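Local structure of FAD-binding oxidoreductase (Gulosibacter chungangensis, 7PBG) at residues 132-136 / 148-152; 122-128 / 229-235. The protein is a flavoprotein that oxidises 4-ethylphenol and related 4-alkylphenols, dehydrogenating them with the help of a covalently bound FAD. One frame throughout, in Å; residues are numbered along the deposited sequence.

How the contacts relate
Contacts 1 and 2 are both buried and lie on the same side of the chain's centre, about 12 Å apart between centres. Contact 2 pairs two strands of an antiparallel sheet almost wholly through main-chain hydrogen bonds. Contact 1 has no hydrogen bond between its segments and rests on apolar packing of a helix against a loop. Helix 132-142 follows strand 123-126 in the chain, and both segments of contact 1 lie inside the long loop that contact 2 closes. L135 joins them, its CD1 lying 3.9 Å from A124 CB and 4.1 Å from V126 CG1. Contact 1 reaches the flavin ring through A151 and E152, whereas contact 2 approaches FAD at P128 and meets the second subunit at its other end.

Contact 1: 132-136 / 148-152. With FAD (flavin-adenine dinucleotide), chain C.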
loop_
_atom_site.group_PDB
_atom_site.type_symbol
_atom_site.label_atom_id
_atom_site.label_comp_id
_atom_site.label_asym_id
_atom_site.label_seq_id
_atom_site.Cartn_x
_atom_site.Cartn_y
_atom_site.Cartn_z
ATOM N N TYR A 132 -11.097 12.514 -14.561
ATOM C CA TYR A 132 -11.703 12.908 -13.271
ATOM C C TYR A 132 -13.048 13.535 -13.579
ATOM O O TYR A 132 -14.007 13.315 -12.830
ATOM C CB TYR A 132 -10.783 13.864 -12.537
ATOM C CG TYR A 132 -9.535 13.204 -12.020
ATOM C CD1 TYR A 132 -9.586 12.100 -11.187
ATOM C CD2 TYR A 132 -8.309 13.595 -12.508
ATOM C CE1 TYR A 132 -8.410 11.567 -10.672
ATOM C CE2 TYR A 132 -7.134 13.010 -12.066
ATOM C CZ TYR A 132 -7.190 11.939 -11.198
ATOM O OH TYR A 132 -6.047 11.327 -10.709
ATOM N N LYS A 133 -13.129 14.340 -14.632
ATOM C CA LYS A 133 -14.426 14.993 -14.991
ATOM C C LYS A 133 -15.505 13.920 -15.181
ATOM O O LYS A 133 -16.586 14.017 -14.574
ATOM C CB LYS A 133 -14.288 15.852 -16.246
ATOM C CG LYS A 133 -15.581 16.473 -16.758
ATOM C CD LYS A 133 -15.308 17.510 -17.850
ATOM C CE LYS A 133 -16.562 18.081 -18.476
ATOM N NZ LYS A 133 -17.018 17.219 -19.589
ATOM N N THR A 134 -15.216 12.899 -15.995
ATOM C CA THR A 134 -16.181 11.840 -16.333
ATOM C C THR A 134 -16.603 11.050 -15.092
ATOM O O THR A 134 -17.804 10.781 -14.933
ATOM C CB THR A 134 -15.598 10.924 -17.407
ATOM O OG1 THR A 134 -15.417 11.801 -18.511
ATOM C CG2 THR A 134 -16.544 9.790 -17.742
ATOM N N LEU A 135 -15.643 10.674 -14.221
ATOM C CA LEU A 135 -15.991 9.846 -13.067
ATOM C C LEU A 135 -16.822 10.704 -12.125
ATOM O O LEU A 135 -17.805 10.183 -11.636
ATOM C CB LEU A 135 -14.724 9.327 -12.382
ATOM C CG LEU A 135 -15.004 8.414 -11.196
ATOM C CD1 LEU A 135 -15.755 7.170 -11.612
ATOM C CD2 LEU A 135 -13.694 8.043 -10.472
ATOM N N TYR A 136 -16.503 11.993 -12.002
ATOM C CA TYR A 136 -17.269 12.904 -11.135
ATOM C C TYR A 136 -18.706 12.932 -11.638
ATOM O O TYR A 136 -19.658 12.773 -10.819
ATOM C CB TYR A 136 -16.643 14.278 -11.128
ATOM C CG TYR A 136 -17.527 15.299 -10.489
ATOM C CD1 TYR A 136 -17.695 15.276 -9.127
ATOM C CD2 TYR A 136 -18.235 16.198 -11.259
ATOM C CE1 TYR A 136 -18.493 16.212 -8.512
ATOM C CE2 TYR A 136 -19.084 17.107 -10.659
ATOM C CZ TYR A 136 -19.228 17.093 -9.288
ATOM O OH TYR A 136 -20.060 17.999 -8.675
ATOM N N ILE A 148 -14.958 11.611 -5.429
ATOM C CA ILE A 148 -13.672 11.251 -6.064
ATOM C C ILE A 148 -12.550 12.120 -5.469
ATOM O O ILE A 148 -12.795 13.049 -4.695
ATOM C CB ILE A 148 -13.738 11.366 -7.575
ATOM C CG1 ILE A 148 -13.834 12.819 -8.035
ATOM C CG2 ILE A 148 -14.898 10.548 -8.129
ATOM C CD1 ILE A 148 -13.317 13.020 -9.438
ATOM N N ASP A 149 -11.328 11.802 -5.862
ATOM C CA ASP A 149 -10.107 12.509 -5.407
ATOM C C ASP A 149 -9.359 12.942 -6.658
ATOM O O ASP A 149 -8.539 12.171 -7.213
ATOM C CB ASP A 149 -9.196 11.669 -4.509
ATOM C CG ASP A 149 -8.062 12.493 -3.943
ATOM O OD1 ASP A 149 -8.185 12.935 -2.795
ATOM O OD2 ASP A 149 -7.077 12.686 -4.672
ATOM N N PRO A 150 -9.703 14.114 -7.235
ATOM C CA PRO A 150 -9.029 14.552 -8.450
ATOM C C PRO A 150 -7.646 15.156 -8.175
ATOM O O PRO A 150 -7.387 15.860 -7.204
ATOM C CB PRO A 150 -9.965 15.620 -9.035
ATOM C CG PRO A 150 -10.702 16.191 -7.813
ATOM C CD PRO A 150 -10.764 15.062 -6.797
ATOM N N ALA A 151 -6.742 14.956 -9.133
ATOM C CA ALA A 151 -5.558 15.815 -9.313
ATOM C C ALA A 151 -6.030 17.201 -9.776
ATOM O O ALA A 151 -7.287 17.464 -9.889
ATOM C CB ALA A 151 -4.643 15.147 -10.328
ATOM N N GLU A 152 -5.088 18.098 -10.048
ATOM C CA GLU A 152 -5.364 19.531 -10.290
ATOM C C GLU A 152 -6.109 19.719 -11.605
ATOM O O GLU A 152 -6.908 20.665 -11.676
ATOM C CB GLU A 152 -4.083 20.357 -10.239
ATOM C CG GLU A 152 -3.675 20.624 -8.808
ATOM C CD GLU A 152 -2.883 21.873 -8.479
ATOM O OE1 GLU A 152 -2.863 22.843 -9.283
ATOM O OE2 GLU A 152 -2.350 21.900 -7.374
HETATM P PA FAD C . -1.236 9.011 -18.528
HETATM O O1A FAD C . -0.401 9.962 -19.322
HETATM O O2A FAD C . -2.327 8.245 -19.236
HETATM O O5B FAD C . -0.274 7.966 -17.861
HETATM C C5B FAD C . 0.937 8.357 -17.230
HETATM C C4B FAD C . 1.898 7.197 -17.324
HETATM O O4B FAD C . 1.395 6.052 -16.575
HETATM C C3B FAD C . 2.143 6.637 -18.734
HETATM O O3B FAD C . 3.114 7.408 -19.437
HETATM C C2B FAD C . 2.524 5.176 -18.448
HETATM O O2B FAD C . 3.888 5.115 -18.074
HETATM C C1B FAD C . 1.591 4.842 -17.288
HETATM N N9A FAD C . 0.304 4.332 -17.680
HETATM C C8A FAD C . -0.850 5.046 -17.755
HETATM N N7A FAD C . -1.860 4.311 -18.116
HETATM C C5A FAD C . -1.335 3.063 -18.350
HETATM C C6A FAD C . -1.926 1.848 -18.708
HETATM N N6A FAD C . -3.227 1.725 -19.002
HETATM N N1A FAD C . -1.106 0.780 -18.837
HETATM C C2A FAD C . 0.211 0.926 -18.539
HETATM N N3A FAD C . 0.866 2.015 -18.157
HETATM C C4A FAD C . 0.020 3.063 -18.083
HETATM N N1 FAD C . -0.124 15.268 -11.086
HETATM C C2 FAD C . -0.604 14.821 -9.939
HETATM O O2 FAD C . -0.532 13.602 -9.639
HETATM N N3 FAD C . -1.264 15.631 -9.089
HETATM C C4 FAD C . -1.402 16.972 -9.306
HETATM O O4 FAD C . -2.084 17.659 -8.521
HETATM C C4X FAD C . -0.874 17.495 -10.471
HETATM N N5 FAD C . -0.991 18.781 -10.670
HETATM C C5X FAD C . -0.468 19.270 -11.842
HETATM C C6 FAD C . -0.603 20.643 -12.091
HETATM C C7 FAD C . -0.160 21.216 -13.267
HETATM C C7M FAD C . -0.346 22.702 -13.495
HETATM C C8 FAD C . 0.433 20.382 -14.239
HETATM C C8M FAD C . 0.931 20.957 -15.531
HETATM C C9 FAD C . 0.604 19.036 -13.991
HETATM C C9A FAD C . 0.148 18.436 -12.802
HETATM N N10 FAD C . 0.249 17.072 -12.546
HETATM C C10 FAD C . -0.273 16.553 -11.370
HETATM C "C1'" FAD C . 0.807 16.123 -13.544
HETATM C "C2'" FAD C . -0.250 15.554 -14.503
HETATM O "O2'" FAD C . -1.165 16.604 -14.965
HETATM C "C3'" FAD C . -1.155 14.454 -13.908
HETATM O "O3'" FAD C . -0.388 13.553 -13.148
HETATM C "C4'" FAD C . -1.981 13.655 -14.924
HETATM O "O4'" FAD C . -3.135 13.090 -14.282
HETATM C "C5'" FAD C . -1.158 12.568 -15.561
HETATM O "O5'" FAD C . -1.582 12.295 -16.903
HETATM P P FAD C . -2.667 11.168 -17.222
HETATM O O1P FAD C . -3.249 11.451 -18.575
HETATM O O2P FAD C . -3.591 11.126 -16.047
HETATM O O3P FAD C . -1.823 9.810 -17.265
#
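This is apolar packing of the first turn of helix 132-142 against the extended loop 148-152, which runs from strand 146-147 to the flavin within the FAD-binding domain. Y132 reaches I148 to A151 along the loop. P150 CA sits over one face of its ring, 3.8 Å from the centroid and 16° off the normal, a CH-pi contact; A151 N lies over the same face, 3.5 Å from Y132 CE2, and A151 CB is 3.7 Å from that CE2. I148 fills the other end of the contact: its CD1 reaches Y132 O at 3.5 Å and Y136 CB at 3.9 Å, while its CG2 meets L135 CD2 at 3.6 Å. No hydrogen bond crosses between the segments. The CA-to-CB bond of D149 points away from the helix, and its carboxylate is hydrogen-bonded to T170 and H175. The loop ends at the cofactor, where A151 CB is 3.6 Å from FAD N3 and E152 N gives a weak 3.4 Å hydrogen bond to FAD O4; the E152 carboxylate forms a salt bridge with R371. The packing thus ties the helix to the loop bordering the pyrimidine side of the flavin. Around it, Y132, L135 and A151 touch helix 158-163, and L135 also packs on strand 123-126.

Contact 2: 122-128 / 229-235; sequences AYAVVEP and TRMGMQL
Strand 123-126 runs antiparallel to 229-234, the axes of these short strands 4.6 Å apart at closest approach and their N-to-C directions at 156°. A122, with positive phi (52/58), opens the pairing: its O accepts from L235 N at 2.9 Å. With Y123 it faces N118 in a G1 beta bulge towards strand 114-118. Y123 (chi1 p) is a non-hydrogen-bonded partner of Q234, CA-CA 4.0 Å. A124 and M233 form a hydrogen-bonded pair, A124 N to M233 O 2.9 Å and M233 N to A124 O 2.8 Å; A124 CB touches L235 CD1 at 3.7 Å. V125 (t) faces G232, CA-CA 4.3 Å, and its CG1 meets R230 CG at 3.6 Å. V126 (m) pairs with M231, V126 N to M231 O 2.8 Å and M231 N to V126 O 2.9 Å. Water 1 links E127 OE2 (2.7 Å) to T229 O (2.9 Å), while E127 OE1 binds R113 N. P128 CD closes on T229 O at 3.5 Å. Y123, V125 and Q234 line one face, A124, V126, M231 and M233 the other, in an antiparallel sheet of the PCMH-type FAD-binding fold.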
loop_
_atom_site.group_PDB
_atom_site.type_symbol
_atom_site.label_atom_id
_atom_site.label_comp_id
_atom_site.label_asym_id
_atom_site.label_seq_id
_atom_site.Cartn_x
_atom_site.Cartn_y
_atom_site.Cartn_z
ATOM N N ALA A 122 -18.454 1.566 -1.581
ATOM C CA ALA A 122 -17.738 2.841 -1.856
ATOM C C ALA A 122 -16.543 2.637 -2.770
ATOM O O ALA A 122 -15.383 2.871 -2.331
ATOM C CB ALA A 122 -17.278 3.472 -0.592
ATOM N N TYR A 123 -16.767 2.112 -3.954
ATOM C CA TYR A 123 -15.694 2.046 -4.979
ATOM C C TYR A 123 -16.265 2.261 -6.376
ATOM O O TYR A 123 -17.437 2.058 -6.598
ATOM C CB TYR A 123 -14.892 0.766 -4.883
ATOM C CG TYR A 123 -15.601 -0.489 -5.303
ATOM C CD1 TYR A 123 -15.628 -0.907 -6.620
ATOM C CD2 TYR A 123 -16.291 -1.257 -4.391
ATOM C CE1 TYR A 123 -16.286 -2.068 -7.022
ATOM C CE2 TYR A 123 -16.917 -2.429 -4.759
ATOM C CZ TYR A 123 -16.927 -2.845 -6.081
ATOM O OH TYR A 123 -17.576 -3.997 -6.455
ATOM N N ALA A 124 -15.378 2.561 -7.318
ATOM C CA ALA A 124 -15.730 2.612 -8.736
ATOM C C ALA A 124 -14.728 1.743 -9.475
ATOM O O ALA A 124 -13.660 1.413 -8.919
ATOM C CB ALA A 124 -15.714 4.037 -9.235
ATOM N N VAL A 125 -15.113 1.343 -10.651
ATOM C CA VAL A 125 -14.250 0.565 -11.576
ATOM C C VAL A 125 -14.130 1.345 -12.874
ATOM O O VAL A 125 -15.199 1.730 -13.476
ATOM C CB VAL A 125 -14.758 -0.867 -11.806
ATOM C CG1 VAL A 125 -13.875 -1.642 -12.791
ATOM C CG2 VAL A 125 -14.924 -1.594 -10.486
ATOM N N VAL A 126 -12.907 1.567 -13.309
ATOM C CA VAL A 126 -12.681 2.449 -14.478
ATOM C C VAL A 126 -11.837 1.739 -15.526
ATOM O O VAL A 126 -10.949 0.942 -15.180
ATOM C CB VAL A 126 -12.052 3.797 -14.071
ATOM C CG1 VAL A 126 -12.989 4.546 -13.150
ATOM C CG2 VAL A 126 -10.696 3.628 -13.418
ATOM N N GLU A 127 -12.100 2.088 -16.751
ATOM C CA GLU A 127 -11.201 1.797 -17.891
ATOM C C GLU A 127 -10.220 2.955 -18.036
ATOM O O GLU A 127 -10.347 4.047 -17.458
ATOM C CB GLU A 127 -12.059 1.552 -19.148
ATOM C CG GLU A 127 -12.914 0.306 -19.011
ATOM C CD GLU A 127 -13.609 -0.119 -20.280
ATOM O OE1 GLU A 127 -14.052 0.781 -21.016
ATOM O OE2 GLU A 127 -13.578 -1.356 -20.598
ATOM N N PRO A 128 -9.206 2.793 -18.893
ATOM C CA PRO A 128 -8.162 3.801 -18.993
ATOM C C PRO A 128 -8.622 5.232 -19.306
ATOM O O PRO A 128 -8.066 6.168 -18.806
ATOM C CB PRO A 128 -7.253 3.247 -20.098
ATOM C CG PRO A 128 -7.460 1.767 -20.027
ATOM C CD PRO A 128 -8.919 1.559 -19.659
ATOM N N THR A 229 -5.844 -2.478 -18.209
ATOM C CA THR A 229 -7.092 -2.327 -19.005
ATOM C C THR A 229 -8.281 -2.065 -18.085
ATOM O O THR A 229 -9.379 -1.757 -18.585
ATOM C CB THR A 229 -7.257 -3.567 -19.878
ATOM O OG1 THR A 229 -7.315 -4.706 -19.013
ATOM C CG2 THR A 229 -6.109 -3.698 -20.853
ATOM N N ARG A 230 -8.108 -2.187 -16.790
ATOM C CA ARG A 230 -9.238 -2.009 -15.826
ATOM C C ARG A 230 -8.639 -1.782 -14.461
ATOM O O ARG A 230 -7.618 -2.466 -14.114
ATOM C CB ARG A 230 -10.162 -3.237 -15.859
ATOM C CG ARG A 230 -11.453 -2.998 -15.079
ATOM C CD ARG A 230 -12.213 -4.253 -14.720
ATOM N NE ARG A 230 -12.642 -4.931 -15.924
ATOM C CZ ARG A 230 -13.714 -5.674 -16.051
ATOM N NH1 ARG A 230 -14.526 -5.871 -15.023
ATOM N NH2 ARG A 230 -13.979 -6.184 -17.239
ATOM N N MET A 231 -9.235 -0.897 -13.652
ATOM C CA MET A 231 -8.704 -0.598 -12.318
ATOM C C MET A 231 -9.852 -0.233 -11.382
ATOM O O MET A 231 -10.750 0.537 -11.811
ATOM C CB MET A 231 -7.719 0.563 -12.345
ATOM C CG MET A 231 -7.057 0.823 -10.998
ATOM S SD MET A 231 -6.014 2.279 -11.057
ATOM C CE MET A 231 -4.520 1.466 -11.615
ATOM N N GLY A 232 -9.856 -0.836 -10.190
ATOM C CA GLY A 232 -10.788 -0.378 -9.151
ATOM C C GLY A 232 -10.199 0.813 -8.423
ATOM O O GLY A 232 -8.959 0.834 -8.161
ATOM N N MET A 233 -11.043 1.784 -8.091
ATOM C CA MET A 233 -10.604 2.977 -7.323
ATOM C C MET A 233 -11.569 3.135 -6.169
ATOM O O MET A 233 -12.753 3.366 -6.452
ATOM C CB MET A 233 -10.552 4.253 -8.159
ATOM C CG MET A 233 -10.157 5.511 -7.381
ATOM S SD MET A 233 -8.560 5.274 -6.510
ATOM C CE MET A 233 -7.464 4.959 -7.894
ATOM N N GLN A 234 -11.115 2.872 -4.949
ATOM C CA GLN A 234 -12.001 3.054 -3.754
ATOM C C GLN A 234 -12.260 4.560 -3.557
ATOM O O GLN A 234 -11.365 5.364 -3.849
ATOM C CB GLN A 234 -11.332 2.363 -2.572
ATOM C CG GLN A 234 -11.209 0.884 -2.823
ATOM C CD GLN A 234 -10.465 0.134 -1.768
ATOM O OE1 GLN A 234 -9.787 0.722 -0.928
ATOM N NE2 GLN A 234 -10.636 -1.168 -1.807
ATOM N N LEU A 235 -13.474 4.928 -3.150
ATOM C CA LEU A 235 -13.960 6.308 -3.138
ATOM C C LEU A 235 -14.427 6.660 -1.741
ATOM O O LEU A 235 -15.150 5.897 -1.129
ATOM C CB LEU A 235 -15.140 6.484 -4.123
ATOM C CG LEU A 235 -14.868 6.171 -5.586
ATOM C CD1 LEU A 235 -16.107 6.500 -6.462
ATOM C CD2 LEU A 235 -13.644 6.936 -6.078
HETATM O O HOH W 1 -11.434 -2.940 -20.206
#